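Local coordinates for protein beta-alanyl-CoA:ammonia lyase 2 (Clostridium propionicum, PDB 4MTU) that probably eliminates ammonia from beta-alanyl-CoA, or adds it back to the unsaturated CoA thioester, and binds zinc in a six-chain assembly of hot dog folds, at residues V6-M11 / G34-E39; A27-Q32 / I57-P62; A89-K94 / V113-A118. All blocks are in the same frame, centred on the assembly; numbering follows the deposited sequence. Where two conformers were deposited one is given.

Contact 1: residues V6-M11 / G34-E39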
# COMPACT_ATOMS: atom_id res chain seq x y z
N VAL A 6 -15.11 0.95 -22.09
CA VAL A 6 -15.02 1.10 -20.65
C VAL A 6 -13.95 2.18 -20.38
O VAL A 6 -12.88 2.20 -20.96
CB VAL A 6 -14.65 -0.19 -19.98
CG1 VAL A 6 -14.20 -0.01 -18.55
CG2 VAL A 6 -15.87 -1.14 -20.05
N VAL A 7 -14.30 3.09 -19.47
CA VAL A 7 -13.44 4.21 -19.09
C VAL A 7 -13.23 4.21 -17.59
O VAL A 7 -14.17 4.37 -16.83
CB VAL A 7 -14.04 5.53 -19.54
CG1 VAL A 7 -13.23 6.74 -19.07
CG2 VAL A 7 -14.23 5.59 -21.05
N HIS A 8 -12.01 3.93 -17.15
CA HIS A 8 -11.62 4.16 -15.77
C HIS A 8 -11.05 5.59 -15.67
O HIS A 8 -10.50 6.10 -16.64
CB HIS A 8 -10.63 3.11 -15.30
CG HIS A 8 -11.21 1.76 -15.10
ND1 HIS A 8 -10.57 0.78 -14.37
CD2 HIS A 8 -12.39 1.25 -15.58
CE1 HIS A 8 -11.36 -0.27 -14.38
NE2 HIS A 8 -12.47 -0.05 -15.11
N HIS A 9 -11.17 6.17 -14.50
CA HIS A 9 -10.75 7.54 -14.28
C HIS A 9 -10.43 7.67 -12.82
O HIS A 9 -11.25 7.34 -11.97
CB HIS A 9 -11.88 8.46 -14.78
CG HIS A 9 -11.67 9.95 -14.60
ND1 HIS A 9 -11.85 10.84 -15.61
CD2 HIS A 9 -11.32 10.69 -13.55
CE1 HIS A 9 -11.62 12.11 -15.12
NE2 HIS A 9 -11.29 12.02 -13.84
N LEU A 10 -9.25 8.28 -12.53
CA LEU A 10 -8.82 8.42 -11.15
C LEU A 10 -7.64 9.42 -11.11
O LEU A 10 -7.24 9.93 -12.13
CB LEU A 10 -8.57 7.04 -10.51
CG LEU A 10 -7.69 6.11 -11.35
CD1 LEU A 10 -6.26 6.54 -11.44
CD2 LEU A 10 -7.70 4.72 -10.65
N MET A 11 -7.13 9.63 -9.91
CA MET A 11 -6.00 10.53 -9.67
C MET A 11 -4.76 9.74 -9.32
O MET A 11 -4.85 8.75 -8.57
CB MET A 11 -6.34 11.49 -8.49
CG MET A 11 -5.38 12.64 -8.36
SD MET A 11 -5.71 13.63 -6.87
CE MET A 11 -4.82 12.70 -5.66
N GLY A 34 -5.34 -3.81 -16.78
CA GLY A 34 -5.79 -5.12 -16.34
C GLY A 34 -7.21 -5.05 -15.77
O GLY A 34 -8.04 -5.93 -16.05
N ASP A 35 -7.48 -4.02 -14.98
CA ASP A 35 -8.82 -3.86 -14.37
C ASP A 35 -9.87 -3.46 -15.41
O ASP A 35 -11.02 -3.89 -15.33
CB ASP A 35 -8.77 -2.89 -13.23
CG ASP A 35 -7.99 -3.31 -12.02
OD1 ASP A 35 -7.52 -4.50 -11.99
OD2 ASP A 35 -7.87 -2.45 -11.10
N VAL A 36 -9.48 -2.64 -16.41
CA VAL A 36 -10.38 -2.31 -17.51
C VAL A 36 -10.74 -3.59 -18.28
O VAL A 36 -11.90 -3.84 -18.61
CB VAL A 36 -9.72 -1.26 -18.46
CG1 VAL A 36 -10.56 -1.05 -19.70
CG2 VAL A 36 -9.54 0.06 -17.73
N GLY A 37 -9.72 -4.38 -18.60
CA GLY A 37 -9.94 -5.65 -19.30
C GLY A 37 -10.87 -6.57 -18.49
O GLY A 37 -11.76 -7.21 -19.06
N THR A 38 -10.65 -6.65 -17.18
CA THR A 38 -11.51 -7.47 -16.34
C THR A 38 -12.96 -7.02 -16.51
O THR A 38 -13.88 -7.83 -16.66
CB THR A 38 -11.08 -7.36 -14.87
OG1 THR A 38 -9.73 -7.87 -14.74
CG2 THR A 38 -11.99 -8.19 -13.97
N GLU A 39 -13.21 -5.69 -16.44
CA GLU A 39 -14.57 -5.18 -16.53
C GLU A 39 -15.20 -5.59 -17.87
O GLU A 39 -16.37 -6.02 -17.94
CB GLU A 39 -14.57 -3.66 -16.36
CG GLU A 39 -15.96 -3.13 -16.07
CD GLU A 39 -16.03 -1.65 -15.77
OE1 GLU A 39 -15.03 -1.03 -15.40
OE2 GLU A 39 -17.17 -1.09 -15.84

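Contact 2: residues A27-Q32 / I57-P62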
# COMPACT_ATOMS: atom_id res chain seq x y z
N ALA A 27 4.21 0.80 -15.41
CA ALA A 27 3.44 -0.34 -14.96
C ALA A 27 2.15 0.07 -14.26
O ALA A 27 1.21 -0.73 -14.22
CB ALA A 27 4.25 -1.26 -14.08
N ARG A 28 2.06 1.29 -13.72
CA ARG A 28 0.79 1.72 -13.11
C ARG A 28 -0.32 1.74 -14.15
O ARG A 28 -1.49 1.46 -13.84
CB ARG A 28 0.98 3.11 -12.48
CG ARG A 28 -0.28 3.72 -11.89
CD ARG A 28 -0.77 2.98 -10.70
NE ARG A 28 -2.02 3.52 -10.16
CZ ARG A 28 -3.20 3.21 -10.61
NH1 ARG A 28 -3.36 2.38 -11.63
NH2 ARG A 28 -4.29 3.72 -10.04
N ILE A 29 0.02 2.13 -15.39
CA ILE A 29 -0.98 2.13 -16.46
C ILE A 29 -1.41 0.69 -16.77
O ILE A 29 -2.59 0.40 -16.97
CB ILE A 29 -0.39 2.79 -17.74
CG1 ILE A 29 -0.09 4.27 -17.48
CG2 ILE A 29 -1.33 2.58 -18.89
CD1 ILE A 29 0.69 4.95 -18.62
N VAL A 30 -0.43 -0.23 -16.83
CA VAL A 30 -0.72 -1.63 -17.12
C VAL A 30 -1.59 -2.23 -16.01
O VAL A 30 -2.52 -2.97 -16.33
CB VAL A 30 0.59 -2.40 -17.33
CG1 VAL A 30 0.29 -3.86 -17.64
CG2 VAL A 30 1.43 -1.77 -18.44
N ASN A 31 -1.38 -1.85 -14.78
CA ASN A 31 -2.24 -2.29 -13.69
C ASN A 31 -3.69 -1.91 -13.98
O ASN A 31 -4.62 -2.68 -13.85
CB ASN A 31 -1.69 -1.69 -12.40
CG ASN A 31 -2.53 -2.12 -11.22
OD1 ASN A 31 -3.12 -3.15 -11.26
ND2 ASN A 31 -2.64 -1.33 -10.20
N GLN A 32 -3.88 -0.63 -14.38
CA GLN A 32 -5.23 -0.15 -14.62
C GLN A 32 -5.85 -0.83 -15.85
O GLN A 32 -7.04 -1.17 -15.81
CB GLN A 32 -5.29 1.39 -14.77
CG GLN A 32 -6.64 1.90 -14.41
CD GLN A 32 -6.98 1.66 -12.97
OE1 GLN A 32 -6.11 1.81 -12.08
NE2 GLN A 32 -8.19 1.29 -12.68
N ILE A 57 2.71 -2.51 -26.22
CA ILE A 57 2.49 -1.45 -25.23
C ILE A 57 3.41 -0.30 -25.63
O ILE A 57 4.64 -0.53 -25.79
CB ILE A 57 2.75 -1.87 -23.81
CG1 ILE A 57 1.79 -2.98 -23.35
CG2 ILE A 57 2.72 -0.65 -22.90
CD1 ILE A 57 2.07 -3.52 -22.00
N GLU A 58 2.91 0.91 -25.76
CA GLU A 58 3.69 2.09 -25.93
C GLU A 58 3.35 3.13 -24.86
O GLU A 58 2.20 3.42 -24.64
CB GLU A 58 3.41 2.69 -27.30
CG GLU A 58 3.59 1.78 -28.48
N PHE A 59 4.39 3.60 -24.18
CA PHE A 59 4.29 4.63 -23.17
C PHE A 59 4.73 5.93 -23.84
O PHE A 59 5.89 6.03 -24.30
CB PHE A 59 5.12 4.37 -21.95
CG PHE A 59 4.77 3.04 -21.22
CD1 PHE A 59 3.47 2.84 -20.74
CD2 PHE A 59 5.71 2.10 -21.02
CE1 PHE A 59 3.19 1.65 -20.03
CE2 PHE A 59 5.43 0.92 -20.32
CZ PHE A 59 4.16 0.72 -19.84
N THR A 60 3.86 6.93 -23.90
CA THR A 60 4.05 8.06 -24.80
C THR A 60 4.24 9.38 -24.08
O THR A 60 4.62 10.34 -24.76
CB THR A 60 2.85 8.17 -25.76
OG1 THR A 60 1.68 8.24 -25.02
CG2 THR A 60 2.70 6.92 -26.60
N ALA A 61 4.00 9.51 -22.80
CA ALA A 61 4.21 10.74 -22.04
C ALA A 61 4.41 10.38 -20.58
O ALA A 61 3.72 9.47 -20.11
CB ALA A 61 3.01 11.69 -22.12
N PRO A 62 5.24 11.10 -19.85
CA PRO A 62 5.45 10.77 -18.43
C PRO A 62 4.23 11.15 -17.62
O PRO A 62 3.52 12.08 -17.95
CB PRO A 62 6.66 11.65 -18.06
CG PRO A 62 6.57 12.83 -18.99
CD PRO A 62 6.04 12.30 -20.29

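Contact 3: residues A89-K94 / V113-A118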
# COMPACT_ATOMS: atom_id res chain seq x y z
N ALA A 89 -4.41 5.34 -22.54
CA ALA A 89 -4.31 6.08 -21.28
C ALA A 89 -4.15 7.56 -21.64
O ALA A 89 -3.34 7.89 -22.52
CB ALA A 89 -3.12 5.62 -20.47
N TRP A 90 -4.92 8.41 -20.98
CA TRP A 90 -5.02 9.83 -21.27
C TRP A 90 -4.90 10.65 -19.99
O TRP A 90 -5.51 10.32 -18.98
CB TRP A 90 -6.39 10.15 -21.86
CG TRP A 90 -6.66 9.51 -23.18
CD1 TRP A 90 -7.30 8.35 -23.45
CD2 TRP A 90 -6.27 10.06 -24.46
NE1 TRP A 90 -7.36 8.14 -24.84
CE2 TRP A 90 -6.73 9.16 -25.46
CE3 TRP A 90 -5.60 11.24 -24.85
CZ2 TRP A 90 -6.51 9.43 -26.80
CZ3 TRP A 90 -5.37 11.50 -26.20
CH2 TRP A 90 -5.85 10.57 -27.16
N LYS A 91 -4.14 11.74 -20.05
CA LYS A 91 -4.01 12.69 -18.93
C LYS A 91 -4.97 13.84 -19.14
O LYS A 91 -4.94 14.47 -20.24
CB LYS A 91 -2.57 13.18 -18.86
CG LYS A 91 -2.27 14.01 -17.62
CD LYS A 91 -0.83 14.55 -17.64
CE LYS A 91 0.23 13.49 -17.87
NZ LYS A 91 1.56 13.96 -17.43
N VAL A 92 -5.78 14.12 -18.14
CA VAL A 92 -6.82 15.13 -18.21
C VAL A 92 -6.58 16.33 -17.30
O VAL A 92 -7.29 17.35 -17.48
CB VAL A 92 -8.25 14.54 -18.01
CG1 VAL A 92 -8.48 13.45 -19.04
CG2 VAL A 92 -8.46 14.06 -16.61
N ALA A 93 -5.66 16.26 -16.36
CA ALA A 93 -5.35 17.40 -15.48
C ALA A 93 -3.99 17.09 -14.85
O ALA A 93 -3.57 15.91 -14.83
CB ALA A 93 -6.41 17.64 -14.46
N LYS A 94 -3.36 18.10 -14.29
CA LYS A 94 -1.98 17.91 -13.78
C LYS A 94 -1.63 19.10 -12.87
O LYS A 94 -2.25 20.19 -12.97
CB LYS A 94 -0.96 17.83 -14.90
CG LYS A 94 -0.96 19.07 -15.78
CD LYS A 94 0.01 19.05 -16.92
CE LYS A 94 0.25 20.45 -17.51
N VAL A 113 -3.89 14.55 -23.00
CA VAL A 113 -2.56 14.14 -23.48
C VAL A 113 -2.48 12.63 -23.48
O VAL A 113 -2.72 11.98 -22.45
CB VAL A 113 -1.45 14.73 -22.61
CG1 VAL A 113 -0.12 14.17 -22.98
CG2 VAL A 113 -1.49 16.26 -22.71
N LEU A 114 -2.13 12.05 -24.62
CA LEU A 114 -1.98 10.61 -24.73
C LEU A 114 -0.75 10.13 -23.97
O LEU A 114 0.37 10.57 -24.25
CB LEU A 114 -1.83 10.18 -26.18
CG LEU A 114 -1.76 8.65 -26.42
CD1 LEU A 114 -3.06 7.95 -26.09
CD2 LEU A 114 -1.35 8.43 -27.87
N CYS A 115 -0.94 9.17 -23.06
CA CYS A 115 0.13 8.63 -22.22
C CYS A 115 0.44 7.17 -22.55
O CYS A 115 1.52 6.69 -22.14
CB CYS A 115 -0.18 8.77 -20.74
SG CYS A 115 -0.32 10.48 -20.20
N GLY A 116 -0.43 6.44 -23.22
CA GLY A 116 -0.09 5.08 -23.55
C GLY A 116 -1.17 4.46 -24.44
O GLY A 116 -2.32 4.87 -24.42
N THR A 117 -0.71 3.43 -25.16
CA THR A 117 -1.63 2.57 -25.92
C THR A 117 -1.15 1.14 -25.79
O THR A 117 0.02 0.86 -25.52
CB THR A 117 -1.65 2.96 -27.40
OG1 THR A 117 -0.35 2.78 -27.96
CG2 THR A 117 -2.11 4.34 -27.65
N ALA A 118 -2.06 0.18 -26.04
CA ALA A 118 -1.70 -1.22 -26.02
C ALA A 118 -2.80 -2.06 -26.71
O ALA A 118 -3.96 -1.64 -26.78
CB ALA A 118 -1.58 -1.76 -24.61

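Contact 1: residues V6-M11 / G34-E39
Glu39 OE1 is gripped by two imidazoles, His8 of its own chain and His9 of the second subunit. From the strand, His8 NE2 donates to Glu39 OE1 at 2.8 Å, meeting the oxygen nearly along its C-O axis and with the acceptor close to the ring plane. The N-H...O angle of 148° is moderately bent, and the ring and carboxylate planes lie 37° apart. Glu39 spans the gap with an extended chain, its CG anti to the backbone N (chi1 -165°), while its other oxygen, OE2, is hydrogen-bonded to Tyr43 OH one helical turn on. ND1 of His8 bonds to Gln32 NE2, so both ring nitrogens have partners from helix 27-45 and the rotation of the imidazole is fixed.

One face of the same ring is used for packing. Val36 CG2 sits over its centre, 3.5 Å from the ring centroid, a CH-pi contact for which a compact branched side chain is well suited. Val36 CG1, the other branch, meets Val6 CG1 at 4.0 Å. That Val6 methyl also lies 3.4 Å from Glu39 OE1, bringing aliphatic packing right up to the buried carboxylate. Beside the ring, Asp35 CB approaches His8 CE1 to 3.9 Å; the Asp35 carboxylate turns to His18 of the third subunit.

Strand 4-11 is an outermost strand of the chain's sheet and is bonded to strand 68-78. Its side chains lying against helix 27-45 are characteristic of the hot dog fold, in which an antiparallel sheet of order 1-3-4-5-2 wraps one long helix.

Contact 2: residues A27-Q32 / I57-P62
Phe59 carries the strand side of this apolar contact with the first turns of the helix. Its CB leaves the backbone neither toward nor away from segment 27-32, and CG, anti to the carbonyl carbon (chi1 -59°), starts the ring toward the helix. CD1 is the first ring atom to find a partner there, Ile29 CD1 at 4.1 Å, the two side chains running past one another in opposite senses. Further out, CE1 lies 4.2 Å from Val30 CG2. The tip, CZ, comes to 4.0 Å from Val30 CG2, a methyl near the ring plane and therefore at its edge. CZ also comes within 4.4 Å of the backbone N of Ala27, whose CB points away.

One face of the ring is backed from within its own strand by Ile57 CG2, 3.6 Å above the plane and offset toward the rim. The longer branch of Ile57 reaches the helix itself: its CD1 meets Val30 CG2 at 4.0 Å. One methyl of Val30 thus touches both strand residues, its side chain crossing each at about a right angle. The beta-branch of Val30 turns CG2 to the ring edge, and the long branch of Ile29 carries its CD1 to the ring.

Helix 27-45 here lies on strand 50-59, outermost within this chain and next to strand 106-123, where Ile57 touches Ala118. Ile29 also reaches Tyr71 of strand 68-78, and an antiparallel ladder from Ile57 and Glu58 carries the sheet into the third subunit.

Contact 3: residues A89-K94 / V113-A118
Ala89 and Lys91 pair with Gly116 and Val113 through backbone hydrogen bonds. At Lys91 and Val113 the pair is regular: Lys91 N donates to Val113 O at 2.8 Å, and Val113 N returns a bond to Lys91 O at 3.0 Å. At Ala89 it is disturbed. Ala89 O takes a nearly straight bond (168°) from Cys115 N at 2.8 Å and a weak one from Gly116 N at 3.3 Å, while Ala89 N donates to Gly116 O. Cys115 and Gly116 together therefore face one residue, a classic beta bulge that shifts the register by one. The small Ala89 and Gly116 meet there as a hydrogen-bonded pair. Between the two pairs, Trp90 CA makes a CA-H...O contact with Val113 O.

Aromatic packing occupies the face bearing Trp90 and Leu114, a non-hydrogen-bonded pair. Leu114 CD1 lies over the six-membered ring, 3.8 Å from its centroid, as a CH-pi contact. Its CB meets CZ3 of the indole at 3.8 Å. The broad ring thus roofs the neighbouring strand, while Trp90 NE1 bonds to Glu88.

A sulfur contact completes the set: Cys115 SG rests 3.8 Å from Lys91 CB, and the bend at chi3 (-53°) places CE beside the sulfur too. This long aliphatic stem lets the amine travel on to its salt bridge with Asp67.

The two strands form the hairpin 82-95/106-123 in the middle of the sheet, flanked by strands 68-78 and 50-59. Ala89 and Ala118 turn their small side chains to Trp33 of helix 27-45, whereas Trp90 meets the ring of His72.

Contacts 1 and 2 are both buried and use successive parts of helix 27-45, pressed against the two strands that are outermost within this chain; contact 3 is partly buried and joins two inner strands. Contact 1 mixes a polar histidine-carboxylate network with packing, contact 2 is purely apolar across its segments, and contact 3 rests chiefly on backbone bonds. Side chains knit them together: Leu10 CD2 packs 3.6 Å from Arg28 NH2 between contacts 1 and 2, and Lys91 NZ lies 2.8 Å from Pro62 O between contacts 2 and 3. The second subunit touches all three, the third contacts 1 and 2. All lie away from the zinc site.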